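Local atomic coordinates of xylosidase (Xanthomonas axonopodis pv. citri, PDB entry 6XN2), a protein that binds beta-D-xylopyranose in its pocket and, as a family 43 glycoside hydrolase, probably releases xylose from xylo-oligosaccharides. Residues G58-Y63 with C312-Q317; D85-R90 with V98-Q103; G127-Y132 with D150-P155. All blocks are in the same frame, centred on the assembly; numbering follows the deposited sequence.

Interaction 1: G58-Y63 with C312-Q317; sequences GALYIY and CLFQQQ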
loop_
_atom_site.group_PDB
_atom_site.type_symbol
_atom_site.label_atom_id
_atom_site.label_comp_id
_atom_site.label_asym_id
_atom_site.label_seq_id
_atom_site.Cartn_x
_atom_site.Cartn_y
_atom_site.Cartn_z
ATOM N N GLY A 58 -15.990 -5.250 -13.588
ATOM C CA GLY A 58 -15.490 -6.309 -14.419
ATOM C C GLY A 58 -14.074 -6.252 -14.940
ATOM O O GLY A 58 -13.640 -7.167 -15.588
ATOM N N ALA A 59 -13.373 -5.174 -14.689
ATOM C CA ALA A 59 -11.982 -5.039 -15.124
ATOM C C ALA A 59 -11.062 -4.735 -13.948
ATOM O O ALA A 59 -11.515 -4.290 -12.890
ATOM C CB ALA A 59 -11.860 -3.957 -16.189
ATOM N N LEU A 60 -9.773 -4.995 -14.130
ATOM C CA LEU A 60 -8.793 -4.738 -13.085
ATOM C C LEU A 60 -8.236 -3.335 -13.240
ATOM O O LEU A 60 -7.620 -3.015 -14.259
ATOM C CB LEU A 60 -7.661 -5.762 -13.130
ATOM C CG LEU A 60 -6.567 -5.573 -12.069
ATOM C CD1 LEU A 60 -6.817 -6.486 -10.887
ATOM C CD2 LEU A 60 -5.201 -5.803 -12.676
ATOM N N TYR A 61 -8.489 -2.497 -12.238
ATOM C CA TYR A 61 -7.952 -1.139 -12.199
ATOM C C TYR A 61 -6.800 -1.060 -11.205
ATOM O O TYR A 61 -6.872 -1.627 -10.120
ATOM C CB TYR A 61 -9.047 -0.136 -11.823
ATOM C CG TYR A 61 -10.048 0.076 -12.924
ATOM C CD1 TYR A 61 -11.140 -0.771 -13.070
ATOM C CD2 TYR A 61 -9.900 1.117 -13.830
ATOM C CE1 TYR A 61 -12.057 -0.579 -14.090
ATOM C CE2 TYR A 61 -10.819 1.315 -14.850
ATOM C CZ TYR A 61 -11.889 0.466 -14.976
ATOM O OH TYR A 61 -12.793 0.668 -16.003
ATOM N N ILE A 62 -5.731 -0.373 -11.586
ATOM C CA ILE A 62 -4.595 -0.203 -10.688
ATOM C C ILE A 62 -4.404 1.275 -10.378
ATOM O O ILE A 62 -4.426 2.121 -11.281
ATOM C CB ILE A 62 -3.306 -0.780 -11.292
ATOM C CG1 ILE A 62 -3.547 -2.203 -11.796
ATOM C CG2 ILE A 62 -2.175 -0.735 -10.274
ATOM C CD1 ILE A 62 -2.403 -2.747 -12.630
ATOM N N TYR A 63 -4.239 1.580 -9.094
ATOM C CA TYR A 63 -4.030 2.948 -8.643
ATOM C C TYR A 63 -2.651 3.031 -7.999
ATOM O O TYR A 63 -2.489 2.733 -6.813
ATOM C CB TYR A 63 -5.136 3.376 -7.666
ATOM C CG TYR A 63 -6.518 3.268 -8.281
ATOM C CD1 TYR A 63 -7.202 2.055 -8.299
ATOM C CD2 TYR A 63 -7.128 4.368 -8.870
ATOM C CE1 TYR A 63 -8.464 1.946 -8.888
ATOM C CE2 TYR A 63 -8.390 4.267 -9.455
ATOM C CZ TYR A 63 -9.050 3.056 -9.465
ATOM O OH TYR A 63 -10.306 2.951 -10.050
ATOM N N CYS A 312 -4.811 -8.908 -4.913
ATOM C CA CYS A 312 -6.154 -8.770 -5.513
ATOM C C CYS A 312 -6.550 -10.007 -6.310
ATOM O O CYS A 312 -5.723 -10.546 -7.003
ATOM C CB CYS A 312 -6.108 -7.592 -6.470
ATOM S SG CYS A 312 -7.670 -7.249 -7.301
ATOM N N LEU A 313 -7.801 -10.410 -6.183
ATOM C CA LEU A 313 -8.327 -11.569 -6.928
ATOM C C LEU A 313 -8.921 -11.076 -8.242
ATOM O O LEU A 313 -9.734 -10.181 -8.206
ATOM C CB LEU A 313 -9.395 -12.241 -6.071
ATOM C CG LEU A 313 -10.114 -13.424 -6.703
ATOM C CD1 LEU A 313 -9.134 -14.509 -7.074
ATOM C CD2 LEU A 313 -11.161 -13.959 -5.758
ATOM N N PHE A 314 -8.465 -11.638 -9.352
ATOM C CA PHE A 314 -8.966 -11.309 -10.683
ATOM C C PHE A 314 -9.348 -12.611 -11.382
ATOM O O PHE A 314 -8.475 -13.390 -11.761
ATOM C CB PHE A 314 -7.912 -10.553 -11.492
ATOM C CG PHE A 314 -8.450 -9.876 -12.727
ATOM C CD1 PHE A 314 -9.806 -9.631 -12.872
ATOM C CD2 PHE A 314 -7.591 -9.475 -13.736
ATOM C CE1 PHE A 314 -10.297 -8.998 -14.005
ATOM C CE2 PHE A 314 -8.074 -8.849 -14.872
ATOM C CZ PHE A 314 -9.427 -8.608 -15.005
ATOM N N GLN A 315 -10.630 -12.870 -11.521
ATOM C CA GLN A 315 -11.111 -14.092 -12.114
ATOM C C GLN A 315 -10.545 -15.361 -11.445
ATOM O O GLN A 315 -10.785 -15.622 -10.293
ATOM C CB GLN A 315 -10.974 -14.086 -13.647
ATOM C CG GLN A 315 -11.750 -12.972 -14.323
ATOM C CD GLN A 315 -11.777 -13.019 -15.839
ATOM O OE1 GLN A 315 -11.341 -13.954 -16.440
ATOM N NE2 GLN A 315 -12.305 -11.997 -16.439
ATOM N N GLN A 316 -9.795 -16.152 -12.183
ATOM C CA GLN A 316 -9.263 -17.406 -11.660
ATOM C C GLN A 316 -7.962 -17.313 -10.882
ATOM O O GLN A 316 -7.376 -18.320 -10.547
ATOM C CB GLN A 316 -9.052 -18.377 -12.815
ATOM C CG GLN A 316 -10.359 -18.755 -13.493
ATOM C CD GLN A 316 -10.208 -19.604 -14.728
ATOM O OE1 GLN A 316 -10.107 -19.113 -15.818
ATOM N NE2 GLN A 316 -10.229 -20.884 -14.544
ATOM N N GLN A 317 -7.552 -16.125 -10.511
ATOM C CA GLN A 317 -6.212 -15.982 -9.943
ATOM C C GLN A 317 -6.073 -14.837 -8.941
ATOM O O GLN A 317 -6.516 -13.720 -9.209
ATOM C CB GLN A 317 -5.203 -15.780 -11.077
ATOM C CG GLN A 317 -3.764 -15.693 -10.625
ATOM C CD GLN A 317 -3.282 -16.986 -10.017
ATOM O OE1 GLN A 317 -3.350 -18.041 -10.648
ATOM N NE2 GLN A 317 -2.802 -16.916 -8.778
#
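F314 N donates to Q317 O at 2.9 Å, and Q317 N returns a bond to F314 O, so the residue that faces L60 is clamped at the first position of a type II' turn. Between 58-63 and 312-317 themselves the contact is mainly apolar. The methylene CB of L60 lies over one face of the F314 ring, 3.8 Å from the ring centroid and 19° off the normal, which makes a CH-pi contact. L60 CB is displaced toward the rim of the ring and comes closest to F314 CE2, at 3.6 Å. With CG anti to the backbone N (chi1 180°), the leucine sends its branched end along the opposite segment, where L60 CD1 packs against C312 SG at 3.8 Å. One side chain thus bridges two residues that point to the same side of strand 312-314. Its CB takes the aromatic face and its methyl takes the sulfur.

Family 43 enzymes are built as five-bladed beta-propellers, and this pair illustrates how separate sheets of such a fold meet through side chains. The axes of strands 59-63 and 312-314 run roughly antiparallel, at 150°, but stay 8.6 Å apart, too far for backbone pairing. L60 instead bonds through its backbone to M91 within its own sheet, as C312 does to Y319. The ring edge of F314 is approached near its plane by G58 O, 4.1 Å from F314 CE1, while V55 and P94 also touch this phenylalanine. F321 of strand 317-324 packs on L60, and A53 on C312.

Interaction 2: D85-R90 with V98-Q103; sequences DYHVLR and VEDLGQ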
loop_
_atom_site.group_PDB
_atom_site.type_symbol
_atom_site.label_atom_id
_atom_site.label_comp_id
_atom_site.label_asym_id
_atom_site.label_seq_id
_atom_site.Cartn_x
_atom_site.Cartn_y
_atom_site.Cartn_z
ATOM N N ASP A 85 1.037 13.763 -8.886
ATOM C CA ASP A 85 -0.200 13.382 -9.604
ATOM C C ASP A 85 -0.411 11.871 -9.606
ATOM O O ASP A 85 0.485 11.151 -9.248
ATOM C CB ASP A 85 -0.103 13.873 -11.045
ATOM C CG ASP A 85 0.880 13.076 -11.877
ATOM O OD1 ASP A 85 0.467 12.109 -12.436
ATOM O OD2 ASP A 85 2.036 13.440 -11.923
ATOM N N TYR A 86 -1.593 11.453 -10.035
ATOM C CA TYR A 86 -1.919 10.075 -10.110
ATOM C C TYR A 86 -2.504 9.699 -11.445
ATOM O O TYR A 86 -3.248 10.418 -12.017
ATOM C CB TYR A 86 -2.950 9.701 -9.046
ATOM C CG TYR A 86 -2.491 9.872 -7.637
ATOM C CD1 TYR A 86 -1.399 9.217 -7.173
ATOM C CD2 TYR A 86 -3.155 10.679 -6.782
ATOM C CE1 TYR A 86 -0.970 9.377 -5.901
ATOM C CE2 TYR A 86 -2.735 10.846 -5.499
ATOM C CZ TYR A 86 -1.635 10.191 -5.065
ATOM O OH TYR A 86 -1.197 10.364 -3.798
ATOM N N HIS A 87 -2.094 8.534 -11.902
ATOM C CA HIS A 87 -2.715 7.949 -13.103
ATOM C C HIS A 87 -3.535 6.739 -12.676
ATOM O O HIS A 87 -3.389 6.285 -11.575
ATOM C CB HIS A 87 -1.666 7.473 -14.096
ATOM C CG HIS A 87 -1.010 8.561 -14.853
ATOM N ND1 HIS A 87 -0.956 8.574 -16.206
ATOM C CD2 HIS A 87 -0.367 9.656 -14.447
ATOM C CE1 HIS A 87 -0.314 9.633 -16.596
ATOM N NE2 HIS A 87 0.047 10.300 -15.550
ATOM N N VAL A 88 -4.375 6.264 -13.568
ATOM C CA VAL A 88 -5.089 5.033 -13.337
ATOM C C VAL A 88 -4.750 4.048 -14.448
ATOM O O VAL A 88 -4.744 4.404 -15.555
ATOM C CB VAL A 88 -6.595 5.237 -13.230
ATOM C CG1 VAL A 88 -7.296 3.927 -13.038
ATOM C CG2 VAL A 88 -6.904 6.143 -12.080
ATOM N N LEU A 89 -4.426 2.819 -14.114
ATOM C CA LEU A 89 -4.110 1.805 -15.110
ATOM C C LEU A 89 -5.196 0.736 -15.123
ATOM O O LEU A 89 -5.882 0.533 -14.126
ATOM C CB LEU A 89 -2.742 1.175 -14.824
ATOM C CG LEU A 89 -1.605 2.154 -14.519
ATOM C CD1 LEU A 89 -0.325 1.417 -14.096
ATOM C CD2 LEU A 89 -1.323 3.055 -15.705
ATOM N N ARG A 90 -5.360 0.055 -16.251
ATOM C CA ARG A 90 -6.375 -0.985 -16.338
ATOM C C ARG A 90 -5.911 -2.214 -17.120
ATOM O O ARG A 90 -5.217 -2.100 -18.130
ATOM C CB ARG A 90 -7.655 -0.422 -16.973
ATOM C CG ARG A 90 -8.772 -1.452 -17.159
ATOM C CD ARG A 90 -10.047 -0.801 -17.681
ATOM N NE ARG A 90 -9.835 -0.209 -18.998
ATOM C CZ ARG A 90 -10.533 0.811 -19.486
ATOM N NH1 ARG A 90 -11.494 1.370 -18.761
ATOM N NH2 ARG A 90 -10.264 1.273 -20.700
ATOM N N VAL A 98 -1.597 -3.655 -20.423
ATOM C CA VAL A 98 -1.954 -2.635 -19.440
ATOM C C VAL A 98 -2.183 -1.276 -20.092
ATOM O O VAL A 98 -1.320 -0.776 -20.814
ATOM C CB VAL A 98 -0.864 -2.492 -18.368
ATOM C CG1 VAL A 98 -1.139 -1.280 -17.489
ATOM C CG2 VAL A 98 -0.781 -3.756 -17.539
ATOM N N GLU A 99 -3.346 -0.683 -19.836
ATOM C CA GLU A 99 -3.682 0.624 -20.396
ATOM C C GLU A 99 -3.381 1.732 -19.403
ATOM O O GLU A 99 -3.713 1.620 -18.228
ATOM C CB GLU A 99 -5.162 0.705 -20.780
ATOM C CG GLU A 99 -5.776 -0.586 -21.285
ATOM C CD GLU A 99 -7.296 -0.516 -21.341
ATOM O OE1 GLU A 99 -7.947 -1.440 -20.808
ATOM O OE2 GLU A 99 -7.837 0.458 -21.913
ATOM N N ASP A 100 -2.852 2.837 -19.884
ATOM C CA ASP A 100 -2.623 4.006 -19.078
ATOM C C ASP A 100 -3.824 4.883 -19.368
ATOM O O ASP A 100 -3.923 5.456 -20.405
ATOM C CB ASP A 100 -1.358 4.731 -19.498
ATOM C CG ASP A 100 -1.059 5.948 -18.648
ATOM O OD1 ASP A 100 -1.897 6.371 -17.875
ATOM O OD2 ASP A 100 0.033 6.466 -18.754
ATOM N N LEU A 101 -4.722 4.994 -18.421
ATOM C CA LEU A 101 -5.951 5.753 -18.617
ATOM C C LEU A 101 -5.726 7.244 -18.376
ATOM O O LEU A 101 -6.664 8.038 -18.423
ATOM C CB LEU A 101 -7.062 5.221 -17.709
ATOM C CG LEU A 101 -7.471 3.779 -18.025
ATOM C CD1 LEU A 101 -8.644 3.329 -17.171
ATOM C CD2 LEU A 101 -7.799 3.647 -19.497
ATOM N N GLY A 102 -4.494 7.638 -18.149
ATOM C CA GLY A 102 -4.172 9.026 -17.976
ATOM C C GLY A 102 -4.122 9.593 -16.583
ATOM O O GLY A 102 -4.385 8.923 -15.668
ATOM N N GLN A 103 -3.777 10.865 -16.494
ATOM C CA GLN A 103 -3.687 11.541 -15.185
ATOM C C GLN A 103 -5.091 11.827 -14.678
ATOM O O GLN A 103 -5.893 12.320 -15.437
ATOM C CB GLN A 103 -2.902 12.830 -15.309
ATOM C CG GLN A 103 -2.519 13.393 -13.968
ATOM C CD GLN A 103 -1.844 14.715 -14.165
ATOM O OE1 GLN A 103 -0.673 14.781 -14.478
ATOM N NE2 GLN A 103 -2.600 15.776 -13.991
HETATM O O HOH W 1 1.250 13.033 -16.156
#
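The H87 ring and the D100 carboxylate are turned 51° apart, yet they share a nearly straight hydrogen bond of 2.9 Å from H87 ND1 to D100 OD1. The oxygen lies in the ring plane and offers its syn lone pair. D100 OD1 also accepts G102 N at 2.9 Å, from above the carboxylate plane, which closes an Asx turn, while D100 OD2 receives H45 NE2. Two donors on one oxygen and a third on the other fix the rotation of the carboxylate, and this in turn holds the imidazole. Q103 packs CB over a face of the H87 ring, 4.2 Å from its centroid, and a water joins H87 NE2 to Q103 OE1.

Strands 85-91 and 99-106 form a beta hairpin, and a beta bulge shifts its register between the H87-Q103 and L89-D100 pairs. V88 O still takes L101 N at 2.9 Å, but the bond from V88 N to G102 O is weak.

Beyond the bulge, R90 grips E99 side-on. The arginine chain, bent at chi3 (63°), sets R90 NE 2.9 Å from E99 OE1 and R90 NH2 2.8 Å from E99 OE2. Both oxygens lie close to the guanidinium plane, although the two groups are twisted 49° apart and NE meets OE1 from above the carboxylate. L101 spreads its methyls over one guanidinium face, and R90 NH1 turns to Y61 OH.

Interaction 3: G127-Y132 with D150-P155; sequences GKTYLY and DRPEGP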
loop_
_atom_site.group_PDB
_atom_site.type_symbol
_atom_site.label_atom_id
_atom_site.label_comp_id
_atom_site.label_asym_id
_atom_site.label_seq_id
_atom_site.Cartn_x
_atom_site.Cartn_y
_atom_site.Cartn_z
ATOM N N GLY A 127 -22.182 3.782 -6.785
ATOM C CA GLY A 127 -21.879 4.179 -8.152
ATOM C C GLY A 127 -20.736 5.170 -8.277
ATOM O O GLY A 127 -20.358 5.562 -9.383
ATOM N N LYS A 128 -20.184 5.572 -7.138
ATOM C CA LYS A 128 -19.068 6.504 -7.107
ATOM C C LYS A 128 -17.775 5.736 -6.915
ATOM O O LYS A 128 -17.781 4.642 -6.367
ATOM C CB LYS A 128 -19.232 7.520 -5.976
ATOM C CG LYS A 128 -20.564 8.277 -6.000
ATOM C CD LYS A 128 -20.580 9.313 -7.098
ATOM C CE LYS A 128 -21.955 9.952 -7.215
ATOM N NZ LYS A 128 -21.976 11.063 -8.225
ATOM N N THR A 129 -16.670 6.319 -7.313
ATOM C CA THR A 129 -15.357 5.775 -7.071
ATOM C C THR A 129 -14.620 6.823 -6.266
ATOM O O THR A 129 -14.664 7.969 -6.572
ATOM C CB THR A 129 -14.564 5.473 -8.349
ATOM O OG1 THR A 129 -15.298 4.603 -9.176
ATOM C CG2 THR A 129 -13.247 4.827 -8.026
ATOM N N TYR A 130 -13.965 6.396 -5.214
ATOM C CA TYR A 130 -13.238 7.290 -4.364
ATOM C C TYR A 130 -11.759 7.019 -4.430
ATOM O O TYR A 130 -11.381 5.930 -4.340
ATOM C CB TYR A 130 -13.725 7.166 -2.931
ATOM C CG TYR A 130 -15.190 7.434 -2.783
ATOM C CD1 TYR A 130 -16.098 6.448 -2.950
ATOM C CD2 TYR A 130 -15.650 8.667 -2.500
ATOM C CE1 TYR A 130 -17.442 6.688 -2.832
ATOM C CE2 TYR A 130 -16.990 8.916 -2.383
ATOM C CZ TYR A 130 -17.874 7.921 -2.552
ATOM O OH TYR A 130 -19.184 8.146 -2.444
ATOM N N LEU A 131 -10.951 8.050 -4.596
ATOM C CA LEU A 131 -9.513 7.919 -4.630
ATOM C C LEU A 131 -8.935 8.434 -3.336
ATOM O O LEU A 131 -9.032 9.562 -3.063
ATOM C CB LEU A 131 -8.914 8.649 -5.825
ATOM C CG LEU A 131 -7.414 8.537 -6.077
ATOM C CD1 LEU A 131 -7.006 7.115 -6.266
ATOM C CD2 LEU A 131 -6.997 9.313 -7.284
ATOM N N TYR A 132 -8.388 7.552 -2.527
ATOM C CA TYR A 132 -7.779 7.923 -1.254
ATOM C C TYR A 132 -6.284 8.116 -1.438
ATOM O O TYR A 132 -5.628 7.275 -2.040
ATOM C CB TYR A 132 -8.045 6.852 -0.191
ATOM C CG TYR A 132 -9.506 6.643 0.060
ATOM C CD1 TYR A 132 -10.264 5.833 -0.778
ATOM C CD2 TYR A 132 -10.140 7.272 1.127
ATOM C CE1 TYR A 132 -11.616 5.653 -0.558
ATOM C CE2 TYR A 132 -11.491 7.100 1.356
ATOM C CZ TYR A 132 -12.222 6.290 0.513
ATOM O OH TYR A 132 -13.563 6.114 0.738
ATOM N N ASP A 150 -17.154 9.609 -10.867
ATOM C CA ASP A 150 -18.297 8.832 -11.256
ATOM C C ASP A 150 -17.918 7.583 -12.035
ATOM O O ASP A 150 -18.755 6.818 -12.416
ATOM C CB ASP A 150 -19.268 9.686 -12.049
ATOM C CG ASP A 150 -20.017 10.637 -11.190
ATOM O OD1 ASP A 150 -20.603 10.219 -10.225
ATOM O OD2 ASP A 150 -20.013 11.796 -11.499
ATOM N N ARG A 151 -16.630 7.422 -12.265
ATOM C CA ARG A 151 -16.072 6.303 -12.963
ATOM C C ARG A 151 -14.765 5.959 -12.299
ATOM O O ARG A 151 -14.113 6.801 -11.786
ATOM C CB ARG A 151 -15.777 6.659 -14.424
ATOM C CG ARG A 151 -16.981 6.906 -15.285
ATOM C CD ARG A 151 -16.604 7.229 -16.720
ATOM N NE ARG A 151 -15.968 8.537 -16.882
ATOM C CZ ARG A 151 -14.977 8.807 -17.730
ATOM N NH1 ARG A 151 -14.506 7.868 -18.523
ATOM N NH2 ARG A 151 -14.462 10.023 -17.789
ATOM N N PRO A 152 -14.358 4.699 -12.389
ATOM C CA PRO A 152 -13.090 4.187 -11.852
ATOM C C PRO A 152 -11.854 4.829 -12.461
ATOM O O PRO A 152 -10.871 4.936 -11.806
ATOM C CB PRO A 152 -13.137 2.717 -12.159
ATOM C CG PRO A 152 -14.247 2.531 -13.088
ATOM C CD PRO A 152 -15.213 3.614 -12.842
ATOM N N GLU A 153 -11.933 5.311 -13.687
ATOM C CA GLU A 153 -10.834 6.005 -14.307
ATOM C C GLU A 153 -10.906 7.487 -14.057
ATOM O O GLU A 153 -10.119 8.228 -14.531
ATOM C CB GLU A 153 -10.816 5.760 -15.798
ATOM C CG GLU A 153 -12.037 6.248 -16.496
ATOM C CD GLU A 153 -13.029 5.162 -16.757
ATOM O OE1 GLU A 153 -13.407 4.414 -15.863
ATOM O OE2 GLU A 153 -13.462 5.075 -17.883
ATOM N N GLY A 154 -11.897 7.919 -13.329
ATOM C CA GLY A 154 -12.022 9.280 -13.029
ATOM C C GLY A 154 -12.563 10.144 -14.126
ATOM O O GLY A 154 -13.278 9.683 -14.969
ATOM N N PRO A 155 -12.247 11.424 -14.084
ATOM C CA PRO A 155 -11.367 12.187 -13.202
ATOM C C PRO A 155 -11.974 12.402 -11.823
ATOM O O PRO A 155 -13.140 12.270 -11.675
ATOM C CB PRO A 155 -11.263 13.491 -13.920
ATOM C CG PRO A 155 -12.606 13.647 -14.499
ATOM C CD PRO A 155 -12.973 12.308 -14.991
HETATM O O HOH W 2 -21.096 5.969 -11.924
HETATM O O HOH W 3 -22.011 8.048 -10.534
#
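K128 reaches D150 only after its chain has turned. CB leaves the strand pointing away from 150-155, CG sits beside the backbone N, anti to the carbonyl carbon, and a bend at chi2 (-74°) then turns CD back toward the aspartate. From CD outward every atom meets the same oxygen: K128 CD and CE each pass 3.3 Å from D150 OD1, and K128 NZ ends 2.6 Å from D150 OD1 in a short salt bridge that uses the syn lone pair of the carboxylate. The two side chains lie alongside each other and point the same way, so the lysine meets the acid with its flank as well as with its ammonium tip. Water molecules lie between G127 O and the aspartate, one of them with its O 2.7 Å from G127 O and also close to D150 O, so water fills in between the two segments here.

Deeper in, T129 contributes a different kind of contact. T129 OG1 stands 3.3 Å from P152 N, an atom with no hydrogen to give, and is hydrogen-bonded instead to Q124 NE2, while T129 CG2 packs 3.9 Å from P152 CA. The proline belongs to a type I turn from R151 to G154, closed by G154 N on R151 O at 2.9 Å and braced by a salt bridge between R151 and E153.

Placed in the propeller, strand 128-136 pairs with 142-149 through bonds such as that between T129 and G149, and the turn begins where this pairing ends. It projects toward the neighbouring sheet, where P152 O receives Y63 OH, P152 and E153 pack on Y61 of strand 59-67, and E153 also touches L101 of strand 99-106.

Followed from the N terminus, the chain enters interaction 1 at 58-63 and closes it only at 312-317, so the other two contacts nest inside one very long loop. Interaction 2 closes a short hairpin at 98-103, and interaction 3 then opens at 127-132 and closes at 150-155; these two follow in series, and none of the three cross. Strands 59-67 and 85-91 are neighbours in one sheet, which joins interactions 1 and 2 directly. The turn of interaction 3 leans on that same sheet from the next one along, while 312-317 meets it from a late sheet of the chain, so the early sheet is tied to partners both near and far in sequence.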